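Local structure of CrmK (5I1V) at residues Leu141-Gly146 / Pro260-Tyr265; Ala221-Ala226 / Gln283-Val288; Gly337-Val342 / Val406-Pro411. The protein is an FAD-linked oxidase, carrying its flavin covalently bound, that takes part in recycling shunt products of caerulomycin biosynthesis. All coordinates share one frame; numbering follows the deposited sequence.

Contact 1. Residues Leu141-Gly146 / Pro260-Tyr265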
ATOM      1  N   LEU A 141      -3.031 -14.919  11.688  1.00 20.99           N
ATOM      2  CA  LEU A 141      -3.696 -15.170  12.960  1.00 20.39           C
ATOM      3  C   LEU A 141      -4.616 -16.409  12.901  1.00 19.37           C
ATOM      4  O   LEU A 141      -5.300 -16.692  13.879  1.00 19.84           O
ATOM      5  CB  LEU A 141      -4.520 -13.949  13.410  1.00 22.74           C
ATOM      6  CG  LEU A 141      -3.741 -12.634  13.686  1.00 24.34           C
ATOM      7  CD1 LEU A 141      -4.640 -11.482  14.150  1.00 27.68           C
ATOM      8  CD2 LEU A 141      -2.701 -12.913  14.763  1.00 26.62           C
ATOM      9  N   SER A 142      -4.651 -17.142  11.796  1.00 18.85           N
ATOM     10  CA  SER A 142      -5.643 -18.239  11.717  1.00 18.50           C
ATOM     11  C   SER A 142      -5.355 -19.350  12.753  1.00 21.20           C
ATOM     12  O   SER A 142      -6.283 -19.946  13.250  1.00 19.06           O
ATOM     13  CB  SER A 142      -5.729 -18.821  10.308  1.00 19.91           C
ATOM     14  OG  SER A 142      -6.318 -17.869   9.422  1.00 21.03           O
ATOM     15  N   ARG A 143      -4.082 -19.644  13.064  1.00 21.09           N
ATOM     16  CA  ARG A 143      -3.818 -20.606  14.168  1.00 20.93           C
ATOM     17  C   ARG A 143      -4.483 -20.278  15.495  1.00 22.45           C
ATOM     18  O   ARG A 143      -4.930 -21.169  16.205  1.00 21.80           O
ATOM     19  CB  ARG A 143      -2.313 -20.831  14.340  1.00 22.54           C
ATOM     20  CG  ARG A 143      -1.831 -21.615  13.173  1.00 23.27           C
ATOM     21  CD  ARG A 143      -0.382 -21.409  12.885  1.00 25.16           C
ATOM     22  NE  ARG A 143       0.510 -21.812  13.969  1.00 23.45           N
ATOM     23  CZ  ARG A 143       1.027 -23.035  14.126  1.00 26.49           C
ATOM     24  NH1 ARG A 143       0.689 -24.044  13.318  1.00 27.77           N
ATOM     25  NH2 ARG A 143       1.873 -23.255  15.132  1.00 24.69           N
ATOM     26  N   LEU A 144      -4.576 -18.996  15.790  1.00 19.78           N
ATOM     27  CA  LEU A 144      -5.171 -18.509  17.013  1.00 24.76           C
ATOM     28  C   LEU A 144      -6.657 -18.255  16.867  1.00 21.35           C
ATOM     29  O   LEU A 144      -7.387 -18.488  17.816  1.00 22.41           O
ATOM     30  CB  LEU A 144      -4.484 -17.218  17.473  1.00 24.90           C
ATOM     31  CG  LEU A 144      -3.054 -17.469  17.990  1.00 29.45           C
ATOM     32  CD1 LEU A 144      -2.255 -16.179  18.132  1.00 30.87           C
ATOM     33  CD2 LEU A 144      -3.041 -18.251  19.303  1.00 31.75           C
ATOM     34  N   LEU A 145      -7.104 -17.795  15.698  1.00 20.67           N
ATOM     35  CA  LEU A 145      -8.491 -17.283  15.523  1.00 21.22           C
ATOM     36  C   LEU A 145      -9.391 -18.023  14.529  1.00 20.21           C
ATOM     37  O   LEU A 145     -10.607 -17.785  14.493  1.00 22.36           O
ATOM     38  CB  LEU A 145      -8.435 -15.813  15.081  1.00 21.31           C
ATOM     39  CG  LEU A 145      -7.775 -14.853  16.079  1.00 25.45           C
ATOM     40  CD1 LEU A 145      -7.827 -13.392  15.597  1.00 25.82           C
ATOM     41  CD2 LEU A 145      -8.424 -14.987  17.448  1.00 26.33           C
ATOM     42  N   GLY A 146      -8.807 -18.890  13.716  1.00 19.11           N
ATOM     43  CA  GLY A 146      -9.528 -19.559  12.680  1.00 18.34           C
ATOM     44  C   GLY A 146      -9.505 -18.864  11.319  1.00 19.98           C
ATOM     45  O   GLY A 146      -8.570 -18.114  10.996  1.00 18.64           O
ATOM     46  N   PRO A 260       1.813 -25.815  23.135  1.00 31.93           N
ATOM     47  CA  PRO A 260       2.278 -24.554  23.725  1.00 31.60           C
ATOM     48  C   PRO A 260       3.010 -23.616  22.743  1.00 28.15           C
ATOM     49  O   PRO A 260       3.307 -22.452  23.089  1.00 26.61           O
ATOM     50  CB  PRO A 260       3.220 -25.022  24.843  1.00 32.94           C
ATOM     51  CG  PRO A 260       3.753 -26.339  24.344  1.00 34.90           C
ATOM     52  CD  PRO A 260       2.597 -26.977  23.631  1.00 33.73           C
ATOM     53  N   ASN A 261       3.286 -24.099  21.533  1.00 27.15           N
ATOM     54  CA  ASN A 261       3.800 -23.248  20.485  1.00 25.37           C
ATOM     55  C   ASN A 261       2.740 -22.838  19.416  1.00 25.09           C
ATOM     56  O   ASN A 261       3.109 -22.298  18.372  1.00 22.77           O
ATOM     57  CB  ASN A 261       4.987 -23.907  19.805  1.00 26.22           C
ATOM     58  CG  ASN A 261       6.059 -24.329  20.797  1.00 28.53           C
ATOM     59  OD1 ASN A 261       6.631 -23.488  21.476  1.00 28.71           O
ATOM     60  ND2 ASN A 261       6.306 -25.634  20.903  1.00 27.34           N
ATOM     61  N   ILE A 262       1.442 -22.991  19.691  1.00 23.77           N
ATOM     62  CA  ILE A 262       0.458 -22.753  18.628  1.00 24.69           C
ATOM     63  C   ILE A 262       0.438 -21.304  18.187  1.00 24.96           C
ATOM     64  O   ILE A 262       0.105 -21.013  17.028  1.00 25.48           O
ATOM     65  CB  ILE A 262      -0.948 -23.282  18.977  1.00 25.25           C
ATOM     66  CG1 ILE A 262      -1.859 -23.296  17.730  1.00 26.14           C
ATOM     67  CG2 ILE A 262      -1.556 -22.510  20.164  1.00 28.15           C
ATOM     68  CD1 ILE A 262      -1.355 -24.125  16.562  1.00 28.99           C
ATOM     69  N   GLY A 263       0.840 -20.416  19.086  1.00 23.98           N
ATOM     70  CA  GLY A 263       0.873 -18.999  18.821  1.00 25.66           C
ATOM     71  C   GLY A 263       1.997 -18.585  17.904  1.00 25.04           C
ATOM     72  O   GLY A 263       1.956 -17.496  17.345  1.00 25.07           O
ATOM     73  N   LEU A 264       2.999 -19.452  17.736  1.00 23.57           N
ATOM     74  CA  LEU A 264       4.085 -19.168  16.807  1.00 24.31           C
ATOM     75  C   LEU A 264       3.668 -19.488  15.361  1.00 22.62           C
ATOM     76  O   LEU A 264       3.344 -20.619  15.019  1.00 22.92           O
ATOM     77  CB  LEU A 264       5.349 -19.905  17.236  1.00 23.11           C
ATOM     78  CG  LEU A 264       6.720 -19.488  16.715  1.00 25.48           C
ATOM     79  CD1 LEU A 264       7.829 -20.197  17.489  1.00 28.17           C
ATOM     80  CD2 LEU A 264       6.833 -19.778  15.233  1.00 26.52           C
ATOM     81  N   TYR A 265       3.680 -18.458  14.524  1.00 21.99           N
ATOM     82  CA  TYR A 265       3.327 -18.562  13.102  1.00 21.67           C
ATOM     83  C   TYR A 265       4.593 -18.323  12.302  1.00 21.39           C
ATOM     84  O   TYR A 265       5.290 -17.332  12.511  1.00 20.63           O
ATOM     85  CB  TYR A 265       2.307 -17.470  12.730  1.00 22.41           C
ATOM     86  CG  TYR A 265       2.156 -17.277  11.237  1.00 22.99           C
ATOM     87  CD1 TYR A 265       1.448 -18.207  10.466  1.00 21.46           C
ATOM     88  CD2 TYR A 265       2.733 -16.190  10.588  1.00 23.96           C
ATOM     89  CE1 TYR A 265       1.322 -18.062   9.106  1.00 20.89           C
ATOM     90  CE2 TYR A 265       2.637 -16.049   9.212  1.00 24.32           C
ATOM     91  CZ  TYR A 265       1.923 -16.994   8.478  1.00 23.78           C
ATOM     92  OH  TYR A 265       1.789 -16.843   7.114  1.00 26.66           O
TER

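Contact 2. Residues Ala221-Ala226 / Gln283-Val288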
ATOM      1  N   ALA A 221      -1.480  -7.932  21.683  1.00 28.09           N
ATOM      2  CA  ALA A 221      -1.052  -6.541  21.559  1.00 29.76           C
ATOM      3  C   ALA A 221       0.278  -6.417  20.808  1.00 30.00           C
ATOM      4  O   ALA A 221       0.464  -5.483  20.073  1.00 28.19           O
ATOM      5  CB  ALA A 221      -0.967  -5.883  22.930  1.00 33.52           C
ATOM      6  N   SER A 222       1.180  -7.374  20.979  1.00 25.65           N
ATOM      7  CA  SER A 222       2.486  -7.261  20.337  1.00 28.48           C
ATOM      8  C   SER A 222       3.126  -8.614  20.224  1.00 26.87           C
ATOM      9  O   SER A 222       2.673  -9.560  20.891  1.00 24.09           O
ATOM     10  CB  SER A 222       3.387  -6.246  21.037  1.00 33.98           C
ATOM     11  OG  SER A 222       3.989  -6.778  22.158  1.00 34.36           O
ATOM     12  N   PHE A 223       4.103  -8.677  19.312  1.00 24.56           N
ATOM     13  CA  PHE A 223       4.723  -9.887  18.833  1.00 25.34           C
ATOM     14  C   PHE A 223       6.236  -9.749  18.822  1.00 24.37           C
ATOM     15  O   PHE A 223       6.768  -8.676  18.519  1.00 24.76           O
ATOM     16  CB  PHE A 223       4.314 -10.148  17.383  1.00 24.61           C
ATOM     17  CG  PHE A 223       2.939 -10.696  17.254  1.00 26.00           C
ATOM     18  CD1 PHE A 223       1.865  -9.884  17.439  1.00 26.38           C
ATOM     19  CD2 PHE A 223       2.724 -12.041  16.989  1.00 26.19           C
ATOM     20  CE1 PHE A 223       0.575 -10.381  17.376  1.00 27.72           C
ATOM     21  CE2 PHE A 223       1.447 -12.541  16.922  1.00 24.21           C
ATOM     22  CZ  PHE A 223       0.367 -11.706  17.113  1.00 26.86           C
ATOM     23  N   HIS A 224       6.903 -10.846  19.118  1.00 25.71           N
ATOM     24  CA  HIS A 224       8.319 -11.000  18.803  1.00 26.37           C
ATOM     25  C   HIS A 224       8.404 -11.521  17.374  1.00 28.70           C
ATOM     26  O   HIS A 224       7.724 -12.507  17.027  1.00 28.72           O
ATOM     27  CB  HIS A 224       8.972 -12.046  19.713  1.00 29.53           C
ATOM     28  CG  HIS A 224       9.028 -11.659  21.155  1.00 32.84           C
ATOM     29  ND1 HIS A 224       9.809 -10.622  21.616  1.00 36.33           N
ATOM     30  CD2 HIS A 224       8.409 -12.175  22.243  1.00 34.52           C
ATOM     31  CE1 HIS A 224       9.664 -10.511  22.925  1.00 38.44           C
ATOM     32  NE2 HIS A 224       8.821 -11.442  23.330  1.00 37.70           N
ATOM     33  N   VAL A 225       9.271 -10.915  16.565  1.00 26.39           N
ATOM     34  CA  VAL A 225       9.350 -11.203  15.156  1.00 25.16           C
ATOM     35  C   VAL A 225      10.788 -11.636  14.868  1.00 28.53           C
ATOM     36  O   VAL A 225      11.715 -11.113  15.439  1.00 31.59           O
ATOM     37  CB  VAL A 225       8.989  -9.964  14.311  1.00 27.45           C
ATOM     38  CG1 VAL A 225       9.147 -10.274  12.831  1.00 26.99           C
ATOM     39  CG2 VAL A 225       7.548  -9.461  14.620  1.00 28.88           C
ATOM     40  N   ALA A 226      10.949 -12.645  14.035  1.00 29.25           N
ATOM     41  CA  ALA A 226      12.254 -13.074  13.593  1.00 30.72           C
ATOM     42  C   ALA A 226      12.230 -13.188  12.083  1.00 31.27           C
ATOM     43  O   ALA A 226      11.320 -13.797  11.506  1.00 29.99           O
ATOM     44  CB  ALA A 226      12.610 -14.420  14.217  1.00 29.58           C
ATOM     45  N   GLN A 283       6.705 -15.214  13.970  1.00 25.31           N
ATOM     46  CA  GLN A 283       6.170 -14.317  14.954  1.00 24.12           C
ATOM     47  C   GLN A 283       5.475 -15.104  16.015  1.00 23.46           C
ATOM     48  O   GLN A 283       4.955 -16.155  15.751  1.00 22.15           O
ATOM     49  CB  GLN A 283       5.193 -13.282  14.316  1.00 24.73           C
ATOM     50  CG  GLN A 283       3.954 -13.901  13.701  1.00 26.60           C
ATOM     51  CD  GLN A 283       3.022 -12.966  12.941  1.00 28.73           C
ATOM     52  OE1 GLN A 283       3.409 -12.283  12.036  1.00 28.68           O
ATOM     53  NE2 GLN A 283       1.761 -12.987  13.298  1.00 32.49           N
ATOM     54  N   ILE A 284       5.474 -14.578  17.230  1.00 24.14           N
ATOM     55  CA  ILE A 284       4.822 -15.192  18.373  1.00 24.39           C
ATOM     56  C   ILE A 284       4.402 -14.077  19.303  1.00 24.60           C
ATOM     57  O   ILE A 284       5.150 -13.143  19.523  1.00 25.63           O
ATOM     58  CB  ILE A 284       5.742 -16.194  19.108  1.00 24.75           C
ATOM     59  CG1 ILE A 284       4.964 -17.033  20.127  1.00 26.05           C
ATOM     60  CG2 ILE A 284       6.952 -15.492  19.690  1.00 25.73           C
ATOM     61  CD1 ILE A 284       5.772 -18.147  20.812  1.00 26.80           C
ATOM     62  N   PRO A 285       3.176 -14.138  19.811  1.00 24.30           N
ATOM     63  CA  PRO A 285       2.818 -13.056  20.719  1.00 25.85           C
ATOM     64  C   PRO A 285       3.713 -12.961  21.967  1.00 28.35           C
ATOM     65  O   PRO A 285       4.164 -13.973  22.503  1.00 26.70           O
ATOM     66  CB  PRO A 285       1.386 -13.399  21.129  1.00 25.68           C
ATOM     67  CG  PRO A 285       0.879 -14.335  20.068  1.00 23.49           C
ATOM     68  CD  PRO A 285       2.098 -15.115  19.645  1.00 24.89           C
ATOM     69  N   VAL A 286       3.941 -11.739  22.425  1.00 30.19           N
ATOM     70  CA  VAL A 286       4.837 -11.491  23.550  1.00 36.79           C
ATOM     71  C   VAL A 286       4.236 -12.093  24.832  1.00 39.65           C
ATOM     72  O   VAL A 286       4.974 -12.491  25.732  1.00 40.26           O
ATOM     73  CB  VAL A 286       5.095  -9.967  23.704  1.00 39.79           C
ATOM     74  CG1 VAL A 286       5.721  -9.622  25.049  1.00 44.13           C
ATOM     75  CG2 VAL A 286       5.989  -9.477  22.577  1.00 38.08           C
ATOM     76  N   ASP A 287       2.907 -12.179  24.892  1.00 39.04           N
ATOM     77  CA  ASP A 287       2.208 -12.659  26.080  1.00 43.01           C
ATOM     78  C   ASP A 287       2.052 -14.192  26.190  1.00 40.89           C
ATOM     79  O   ASP A 287       1.413 -14.680  27.110  1.00 43.17           O
ATOM     80  CB  ASP A 287       0.842 -11.966  26.226  1.00 45.65           C
ATOM     81  CG  ASP A 287      -0.165 -12.331  25.111  1.00 55.37           C
ATOM     82  OD1 ASP A 287       0.225 -12.747  23.999  1.00 59.83           O
ATOM     83  OD2 ASP A 287      -1.390 -12.170  25.344  1.00 66.20           O
ATOM     84  N   VAL A 288       2.614 -14.943  25.254  1.00 37.40           N
ATOM     85  CA  VAL A 288       2.631 -16.406  25.360  1.00 39.24           C
ATOM     86  C   VAL A 288       3.638 -16.758  26.455  1.00 38.12           C
ATOM     87  O   VAL A 288       4.673 -16.132  26.539  1.00 39.19           O
ATOM     88  CB  VAL A 288       3.024 -17.081  24.009  1.00 38.70           C
ATOM     89  CG1 VAL A 288       3.434 -18.545  24.192  1.00 39.86           C
ATOM     90  CG2 VAL A 288       1.862 -17.004  23.059  1.00 39.11           C
TER
HETATM   91  O   HOH W   1      -1.902  -9.245  24.135  1.00 34.51           O

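Contact 3. Residues Gly337-Val342 / Val406-Pro411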
ATOM      1  N   GLY A 337       1.768  -3.926 -12.897  1.00 26.53           N
ATOM      2  CA  GLY A 337       2.211  -4.286 -14.244  1.00 26.07           C
ATOM      3  C   GLY A 337       2.899  -5.633 -14.281  1.00 25.90           C
ATOM      4  O   GLY A 337       3.786  -5.865 -15.129  1.00 25.60           O
ATOM      5  N   VAL A 338       2.493  -6.525 -13.387  1.00 23.05           N
ATOM      6  CA  VAL A 338       3.186  -7.809 -13.215  1.00 24.87           C
ATOM      7  C   VAL A 338       2.385  -8.990 -13.725  1.00 24.55           C
ATOM      8  O   VAL A 338       1.171  -9.107 -13.454  1.00 22.92           O
ATOM      9  CB  VAL A 338       3.501  -8.036 -11.722  1.00 24.85           C
ATOM     10  CG1 VAL A 338       4.193  -9.371 -11.499  1.00 26.82           C
ATOM     11  CG2 VAL A 338       4.359  -6.895 -11.219  1.00 26.06           C
ATOM     12  N   ARG A 339       3.063  -9.879 -14.429  1.00 23.77           N
ATOM     13  CA  ARG A 339       2.465 -11.114 -14.942  1.00 22.66           C
ATOM     14  C   ARG A 339       2.771 -12.226 -13.935  1.00 24.50           C
ATOM     15  O   ARG A 339       3.863 -12.253 -13.354  1.00 24.28           O
ATOM     16  CB  ARG A 339       3.000 -11.413 -16.331  1.00 23.83           C
ATOM     17  CG  ARG A 339       2.771 -10.310 -17.346  1.00 24.54           C
ATOM     18  CD  ARG A 339       3.490 -10.543 -18.673  1.00 25.69           C
ATOM     19  NE  ARG A 339       2.802 -11.495 -19.547  1.00 26.69           N
ATOM     20  CZ  ARG A 339       1.772 -11.193 -20.343  1.00 28.97           C
ATOM     21  NH1 ARG A 339       1.270  -9.966 -20.386  1.00 30.50           N
ATOM     22  NH2 ARG A 339       1.198 -12.139 -21.068  1.00 30.67           N
ATOM     23  N   ARG A 340       1.822 -13.117 -13.695  1.00 22.78           N
ATOM     24  CA  ARG A 340       1.947 -14.104 -12.598  1.00 24.69           C
ATOM     25  C   ARG A 340       1.326 -15.414 -12.906  1.00 23.96           C
ATOM     26  O   ARG A 340       0.354 -15.488 -13.669  1.00 26.80           O
ATOM     27  CB  ARG A 340       1.240 -13.635 -11.309  1.00 26.19           C
ATOM     28  CG  ARG A 340       1.412 -12.181 -10.967  1.00 30.81           C
ATOM     29  CD  ARG A 340       0.523 -11.775  -9.793  1.00 32.92           C
ATOM     30  NE  ARG A 340       0.715 -10.347  -9.509  1.00 35.07           N
ATOM     31  CZ  ARG A 340       1.735  -9.858  -8.812  1.00 38.04           C
ATOM     32  NH1 ARG A 340       1.853  -8.546  -8.644  1.00 39.76           N
ATOM     33  NH2 ARG A 340       2.655 -10.678  -8.299  1.00 35.86           N
ATOM     34  N   LYS A 341       1.822 -16.459 -12.238  1.00 23.38           N
ATOM     35  CA  LYS A 341       1.163 -17.729 -12.178  1.00 23.18           C
ATOM     36  C   LYS A 341       1.320 -18.269 -10.734  1.00 24.12           C
ATOM     37  O   LYS A 341       2.413 -18.232 -10.151  1.00 22.52           O
ATOM     38  CB  LYS A 341       1.772 -18.680 -13.192  1.00 26.43           C
ATOM     39  CG  LYS A 341       1.227 -20.099 -13.213  1.00 25.83           C
ATOM     40  CD  LYS A 341      -0.173 -20.200 -13.751  1.00 29.49           C
ATOM     41  CE  LYS A 341      -0.694 -21.636 -13.729  1.00 33.14           C
ATOM     42  NZ  LYS A 341      -2.189 -21.703 -13.581  1.00 32.85           N
ATOM     43  N   VAL A 342       0.229 -18.747 -10.147  1.00 22.85           N
ATOM     44  CA  VAL A 342       0.273 -19.282  -8.772  1.00 23.62           C
ATOM     45  C   VAL A 342      -0.268 -20.702  -8.761  1.00 22.94           C
ATOM     46  O   VAL A 342      -1.066 -21.091  -9.613  1.00 23.17           O
ATOM     47  CB  VAL A 342      -0.495 -18.442  -7.744  1.00 27.20           C
ATOM     48  CG1 VAL A 342       0.126 -17.052  -7.601  1.00 27.66           C
ATOM     49  CG2 VAL A 342      -1.993 -18.415  -8.110  1.00 28.24           C
ATOM     50  N   VAL A 406       5.451 -17.475  -9.591  1.00 24.99           N
ATOM     51  CA  VAL A 406       6.432 -16.876 -10.502  1.00 27.21           C
ATOM     52  C   VAL A 406       5.796 -15.568 -10.903  1.00 25.45           C
ATOM     53  O   VAL A 406       4.554 -15.513 -11.120  1.00 24.35           O
ATOM     54  CB  VAL A 406       6.737 -17.704 -11.775  1.00 29.47           C
ATOM     55  CG1 VAL A 406       7.586 -18.900 -11.456  1.00 35.89           C
ATOM     56  CG2 VAL A 406       5.489 -18.209 -12.435  1.00 30.95           C
ATOM     57  N   ALA A 407       6.594 -14.506 -10.836  1.00 26.77           N
ATOM     58  CA  ALA A 407       6.181 -13.148 -11.237  1.00 25.35           C
ATOM     59  C   ALA A 407       7.207 -12.574 -12.208  1.00 28.40           C
ATOM     60  O   ALA A 407       8.415 -12.727 -12.019  1.00 27.88           O
ATOM     61  CB  ALA A 407       6.031 -12.268 -10.050  1.00 25.90           C
ATOM     62  N   TRP A 408       6.728 -11.961 -13.280  1.00 27.65           N
ATOM     63  CA  TRP A 408       7.623 -11.394 -14.286  1.00 28.62           C
ATOM     64  C   TRP A 408       6.922 -10.250 -15.023  1.00 28.80           C
ATOM     65  O   TRP A 408       5.723  -9.973 -14.790  1.00 26.80           O
ATOM     66  CB  TRP A 408       8.105 -12.497 -15.239  1.00 28.61           C
ATOM     67  CG  TRP A 408       7.073 -13.048 -16.158  1.00 27.17           C
ATOM     68  CD1 TRP A 408       6.904 -12.720 -17.460  1.00 27.42           C
ATOM     69  CD2 TRP A 408       6.058 -14.009 -15.857  1.00 27.29           C
ATOM     70  NE1 TRP A 408       5.876 -13.424 -18.005  1.00 27.22           N
ATOM     71  CE2 TRP A 408       5.317 -14.213 -17.038  1.00 26.55           C
ATOM     72  CE3 TRP A 408       5.691 -14.714 -14.702  1.00 27.96           C
ATOM     73  CZ2 TRP A 408       4.268 -15.127 -17.118  1.00 26.07           C
ATOM     74  CZ3 TRP A 408       4.630 -15.601 -14.776  1.00 27.27           C
ATOM     75  CH2 TRP A 408       3.937 -15.808 -15.968  1.00 28.87           C
ATOM     76  N   THR A 409       7.647  -9.572 -15.904  1.00 28.94           N
ATOM     77  CA  THR A 409       7.066  -8.420 -16.568  1.00 31.21           C
ATOM     78  C   THR A 409       7.033  -8.502 -18.076  1.00 32.58           C
ATOM     79  O   THR A 409       6.174  -7.900 -18.688  1.00 29.34           O
ATOM     80  CB  THR A 409       7.773  -7.117 -16.163  1.00 33.24           C
ATOM     81  OG1 THR A 409       9.172  -7.232 -16.429  1.00 34.83           O
ATOM     82  CG2 THR A 409       7.556  -6.798 -14.677  1.00 32.67           C
ATOM     83  N   ASP A 410       7.952  -9.250 -18.690  1.00 34.82           N
ATOM     84  CA  ASP A 410       8.018  -9.305 -20.172  1.00 35.67           C
ATOM     85  C   ASP A 410       7.147 -10.428 -20.738  1.00 31.92           C
ATOM     86  O   ASP A 410       7.358 -11.586 -20.401  1.00 32.50           O
ATOM     87  CB  ASP A 410       9.476  -9.500 -20.625  1.00 37.92           C
ATOM     88  CG  ASP A 410       9.648  -9.385 -22.137  1.00 43.15           C
ATOM     89  OD1 ASP A 410       8.689  -9.619 -22.928  1.00 42.33           O
ATOM     90  OD2 ASP A 410      10.777  -9.063 -22.539  1.00 50.42           O
ATOM     91  N   PRO A 411       6.176 -10.104 -21.597  1.00 32.58           N
ATOM     92  CA  PRO A 411       5.309 -11.152 -22.173  1.00 35.29           C
ATOM     93  C   PRO A 411       6.048 -12.211 -23.001  1.00 37.11           C
ATOM     94  O   PRO A 411       5.593 -13.366 -23.100  1.00 33.59           O
ATOM     95  CB  PRO A 411       4.347 -10.374 -23.083  1.00 34.48           C
ATOM     96  CG  PRO A 411       4.496  -8.962 -22.727  1.00 34.66           C
ATOM     97  CD  PRO A 411       5.840  -8.763 -22.109  1.00 35.18           C
TER
HETATM   98  O   HOH W   2       3.890  -6.868 -17.750  1.00 31.76           O

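Contact 1. Residues Leu141-Gly146 / Pro260-Tyr265
Arg143 carries most of this contact, with Ile262 as its main partner and Leu144 beside it. The arginine leaves the short helix 142-145 toward residues 260-265. Its CG lies anti to the carbonyl carbon, and the chain bends at chi3 (61°), which lays the guanidinium across the turn. Arg143 NE gives a weak hydrogen bond to Ile262 O at 3.2 Å. Arg143 NH2 gives another weak one to Leu264 O at 3.0 Å. Both are strongly bent, with N-H...O angles of 128° and 121°. Ile262 turns its CG1 branch anti to the backbone N, and its CD1 sits 3.5 Å above the Arg143 guanidinium plane, over its centre. One face of the cation therefore rests on a methyl group while its N-H groups meet carbonyls.

The carbonyls come from a type I beta turn, Asn261 to Leu264, just ahead of strand 265-271 of the large antiparallel sheet. The helix belongs to the FAD-binding region, so the arginine bridges that region and the sheet of this FAD-linked oxidoreductase, whose sequence resembles the berberine bridge enzymes. Arg143 NH1 bonds Tyr380 O and Arg143 NH2 also bonds Asn254 O, so this buried charge is met by several backbone carbonyls.

Next along the helix, Leu144 CD2 reaches Gly263 CA at 4.0 Å. Tyr265 turns its ring edge to Arg143 CD, which lies 4.4 Å from Tyr265 CD1.

Contact 2. Residues Ala221-Ala226 / Gln283-Val288
His224 and Phe223 both hold CG anti to the carbonyl carbon (chi1 -66° and -77°), but as neighbours on a strand they send their rings to different sides. Val286 has CG2 anti to its own carbonyl carbon, and this methyl meets the imidazole. Val286 CG2 lies over one face of the His224 ring, offset toward the rim, in a CH-pi contact 3.6 Å from the centroid. Val286 CG2 also touches Ser222 OG, at 3.4 Å.

On the other side, the Phe223 ring lies alongside Pro285. Pro285 CA stands over one ring face in a second CH-pi contact, and Pro285 CG comes to 3.7 Å from Phe223 CE2. Gln283 CG takes the crowded position between the backbone N and the carbonyl carbon. The extended chain then brings Gln283 NE2 to 3.7 Å from Phe223 CE2, with the amide plane steeply inclined to the ring.

The backbones form an antiparallel ladder. His224 and Ile284 are a hydrogen-bonded pair, linked in both directions. Val286 N donates to Ser222 O at 3.0 Å in a nearly straight bond (172°), within the type I turn Pro285-Val288.

Strand 222-231 lies between 277-285 and 311-318 in the large antiparallel sheet. Helix 291-303 packs on the face bearing His224 and Ile284, and helix 319-326 on the face bearing Val225 and Gln283.

Contact 3. Residues Gly337-Val342 / Val406-Pro411
Lys341 NZ is held by two salt bridges, to Asp451 and Glu67, and by a long, weak ion pair with Asp453. Its residue belongs to an antiparallel ladder between strands 339-347 and 400-408 of the large sheet. Arg339 with Trp408 and Lys341 with Val406 are hydrogen-bonded pairs, each linked in both directions. Arg340 with Ala407 is the non-hydrogen-bonded pair between them. Arg339 O accepts from Trp408 N at 2.9 Å and meets Ala407 CA at 3.3 Å in a CA-H...O contact.

The Trp408 indole, with CG in the crowded position (chi1 70°), folds back over the neighbouring strand. Arg339 CB lies over its five-membered ring in a CH-pi contact, 3.9 Å from the centroid. The Arg339 chain bends at chi3 (79°), placing Trp408 NE1 at the guanidinium edge. Asp414 holds both groups, by a salt bridge to Arg339 NH2 and a hydrogen bond from Trp408 NE1. Pro411 CB covers one guanidinium face.

The Arg340 guanidinium lies over Val338 CG1 and forms a salt bridge with Asp23. Just before strand 339-347 begins and just after 400-408 ends, Gly337 O and Thr409 O share one water, 2.8 and 2.7 Å away; Gly337 O also accepts from Arg315 NH1 of the second subunit.

Overall arrangement
All three contacts involve the eight-stranded antiparallel sheet. Contacts 1 and 2 are neighbours, with centres 11 Å apart. They share a seam where Tyr265 N lies 2.9 Å from Gln283 O, a probable hydrogen bond, and Gly263 O packs on Pro285 CD. Their segments alternate along the chain. Contact 3 lies farther along the sheet, its centre 32 Å from that of contact 1 and 34 Å from that of contact 2. Contacts 1 and 3 both come near bound FAD. The side chain of Tyr265 is about 7 Å from FAD and that of Arg340 about 6 Å, while the side chain of Gln283 in contact 2 stays about 11 Å from it. The Arg340 side chain is also about 6 Å from that of His64, a covalent FAD attachment site.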